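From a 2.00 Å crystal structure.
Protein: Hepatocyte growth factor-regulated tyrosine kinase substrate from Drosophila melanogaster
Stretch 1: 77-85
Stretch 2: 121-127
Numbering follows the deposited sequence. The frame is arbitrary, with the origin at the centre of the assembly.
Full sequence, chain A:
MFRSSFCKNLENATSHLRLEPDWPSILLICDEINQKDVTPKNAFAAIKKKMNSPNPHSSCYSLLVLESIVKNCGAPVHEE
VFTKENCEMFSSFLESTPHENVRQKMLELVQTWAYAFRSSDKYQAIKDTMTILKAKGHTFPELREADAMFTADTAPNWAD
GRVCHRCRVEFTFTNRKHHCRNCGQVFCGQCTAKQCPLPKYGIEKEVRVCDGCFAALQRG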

# COMPACT_ATOMS: atom_id res chain seq x y z
N VAL A 77 25.61 -14.25 10.36
CA VAL A 77 26.21 -14.57 9.08
C VAL A 77 27.46 -13.72 8.84
O VAL A 77 28.47 -14.21 8.35
CB VAL A 77 25.16 -14.39 7.93
CG1 VAL A 77 25.83 -14.32 6.58
CG2 VAL A 77 24.18 -15.56 7.97
N HIS A 78 27.40 -12.44 9.19
CA HIS A 78 28.53 -11.54 8.98
C HIS A 78 29.78 -12.02 9.69
O HIS A 78 30.88 -11.94 9.16
CB HIS A 78 28.16 -10.14 9.47
CG HIS A 78 26.95 -9.57 8.78
ND1 HIS A 78 26.29 -8.45 9.24
CD2 HIS A 78 26.30 -9.95 7.65
CE1 HIS A 78 25.29 -8.17 8.42
NE2 HIS A 78 25.28 -9.06 7.45
N GLU A 79 29.61 -12.55 10.89
CA GLU A 79 30.75 -13.03 11.65
C GLU A 79 31.31 -14.32 11.09
O GLU A 79 32.52 -14.52 11.11
CB GLU A 79 30.33 -13.19 13.10
CG GLU A 79 30.05 -11.85 13.74
CD GLU A 79 29.14 -11.94 14.94
OE1 GLU A 79 28.73 -10.87 15.44
OE2 GLU A 79 28.81 -13.07 15.39
N GLU A 80 30.43 -15.17 10.57
CA GLU A 80 30.86 -16.43 10.00
C GLU A 80 31.61 -16.17 8.72
O GLU A 80 32.62 -16.81 8.44
CB GLU A 80 29.66 -17.33 9.65
CG GLU A 80 30.05 -18.52 8.76
CD GLU A 80 30.80 -19.61 9.52
OE1 GLU A 80 31.59 -20.36 8.91
OE2 GLU A 80 30.58 -19.72 10.74
N VAL A 81 31.10 -15.22 7.94
CA VAL A 81 31.64 -14.89 6.64
C VAL A 81 32.90 -14.00 6.51
O VAL A 81 33.88 -14.40 5.86
CB VAL A 81 30.53 -14.27 5.75
CG1 VAL A 81 31.10 -13.74 4.47
CG2 VAL A 81 29.43 -15.31 5.48
N PHE A 82 32.86 -12.80 7.09
CA PHE A 82 33.95 -11.84 6.96
C PHE A 82 35.10 -12.01 7.94
O PHE A 82 35.29 -11.22 8.88
CB PHE A 82 33.38 -10.41 7.05
CG PHE A 82 32.30 -10.13 6.03
CD1 PHE A 82 31.03 -9.77 6.43
CD2 PHE A 82 32.57 -10.26 4.67
CE1 PHE A 82 30.02 -9.55 5.48
CE2 PHE A 82 31.57 -10.05 3.71
CZ PHE A 82 30.30 -9.69 4.11
N THR A 83 35.86 -13.07 7.72
CA THR A 83 37.02 -13.33 8.53
C THR A 83 38.19 -13.14 7.58
O THR A 83 38.03 -13.00 6.36
CB THR A 83 37.07 -14.77 9.08
OG1 THR A 83 37.11 -15.71 7.99
CG2 THR A 83 35.87 -15.05 9.96
N LYS A 84 39.37 -13.15 8.17
CA LYS A 84 40.62 -13.02 7.45
C LYS A 84 40.71 -14.08 6.36
O LYS A 84 40.85 -13.75 5.18
CB LYS A 84 41.75 -13.18 8.46
CG LYS A 84 41.38 -14.11 9.66
CD LYS A 84 41.14 -15.57 9.23
CE LYS A 84 40.80 -16.49 10.40
NZ LYS A 84 39.46 -16.23 11.03
N GLU A 85 40.63 -15.35 6.75
CA GLU A 85 40.76 -16.40 5.76
C GLU A 85 39.71 -16.26 4.67
O GLU A 85 40.06 -16.16 3.50
CB GLU A 85 40.74 -17.79 6.43
CG GLU A 85 39.66 -18.05 7.46
CD GLU A 85 39.94 -19.32 8.29
OE1 GLU A 85 40.43 -20.33 7.71
OE2 GLU A 85 39.66 -19.32 9.52
N ASP A 121 33.18 -1.64 13.15
CA ASP A 121 34.44 -2.02 13.77
C ASP A 121 34.77 -3.47 13.40
O ASP A 121 35.83 -3.74 12.81
CB ASP A 121 34.36 -1.88 15.31
CG ASP A 121 35.13 -0.67 15.84
OD1 ASP A 121 36.25 -0.40 15.35
OD2 ASP A 121 34.63 -0.00 16.77
N LYS A 122 33.87 -4.38 13.74
CA LYS A 122 34.06 -5.81 13.46
C LYS A 122 34.59 -6.18 12.06
O LYS A 122 35.46 -7.05 11.93
CB LYS A 122 32.76 -6.58 13.74
CG LYS A 122 32.49 -6.85 15.24
CD LYS A 122 31.30 -7.78 15.49
CE LYS A 122 29.95 -7.14 15.12
NZ LYS A 122 29.56 -5.99 16.00
N TYR A 123 34.10 -5.51 11.01
CA TYR A 123 34.54 -5.87 9.66
C TYR A 123 35.44 -4.83 8.99
O TYR A 123 35.25 -3.61 9.17
CB TYR A 123 33.29 -6.17 8.82
CG TYR A 123 32.28 -6.93 9.65
CD1 TYR A 123 31.04 -6.36 9.97
CD2 TYR A 123 32.62 -8.14 10.26
CE1 TYR A 123 30.19 -6.97 10.88
CE2 TYR A 123 31.77 -8.75 11.17
CZ TYR A 123 30.56 -8.16 11.48
OH TYR A 123 29.73 -8.74 12.41
N GLN A 124 36.45 -5.32 8.25
CA GLN A 124 37.41 -4.45 7.54
C GLN A 124 38.41 -5.27 6.69
O GLN A 124 39.08 -4.74 5.79
CB GLN A 124 38.15 -3.58 8.57
CG GLN A 124 39.60 -3.97 8.86
CD GLN A 124 40.59 -3.09 8.10
OE1 GLN A 124 41.81 -3.14 8.33
NE2 GLN A 124 40.07 -2.27 7.19
N ALA A 125 38.51 -6.56 6.99
CA ALA A 125 39.36 -7.48 6.25
C ALA A 125 38.89 -7.44 4.80
O ALA A 125 39.61 -7.81 3.87
CB ALA A 125 39.20 -8.89 6.79
N ILE A 126 37.65 -6.98 4.64
CA ILE A 126 37.03 -6.84 3.33
C ILE A 126 37.62 -5.60 2.67
O ILE A 126 38.08 -5.68 1.54
CB ILE A 126 35.49 -6.64 3.43
CG1 ILE A 126 34.96 -7.23 4.73
CG2 ILE A 126 34.81 -7.32 2.26
CD1 ILE A 126 33.54 -6.84 5.01
N LYS A 127 37.60 -4.47 3.38
CA LYS A 127 38.14 -3.21 2.83
C LYS A 127 39.58 -3.35 2.37
O LYS A 127 39.99 -2.76 1.38
CB LYS A 127 38.08 -2.08 3.86
CG LYS A 127 38.76 -0.80 3.40
CD LYS A 127 38.44 0.39 4.33
CE LYS A 127 39.07 0.28 5.72
NZ LYS A 127 40.53 0.52 5.70

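The first stretch carries the end of one helix, a short break at Phe 82 and Thr 83, and the start of another; the second is a loop that turns into a helix at Ala 125. At the end of the first helix, Val 81 N donates to Val 77 O (2.8 Å), and Phe 82 N, just past the helix, to His 78 O (3.0 Å). Thr 83, at the N-cap position, suits the break because its short hydroxyl side chain can cap a free backbone N of the helix that follows. The backbones come nearest at Lys 84 and Ala 125, whose CA atoms lie 5.8 Å apart; the small methyl of Ala 125 permits this approach, its CB resting 4.4 Å from Lys 84 CA.

No hydrogen bond joins the stretches; they meet mainly through apolar and aromatic packing. Phe 82 and Tyr 123 contribute the largest shares of the buried surface. Ile 126 CD1 sits over one face of the Phe 82 ring, 3.8 Å from the centroid, a CH-pi contact that sets an aliphatic methyl group against a flat, electron-rich surface. Tyr 123 meets the same phenylalanine obliquely, with planes at 56° and Phe 82 CB 4.0 Å from Tyr 123 CD2.

The length of Tyr 123 also brings its OH to the first stretch's helix, before Phe 82, 3.6 Å from His 78 CB and 3.4 Å from Glu 79 CG. These are van der Waals contacts with aliphatic carbons of polar residues.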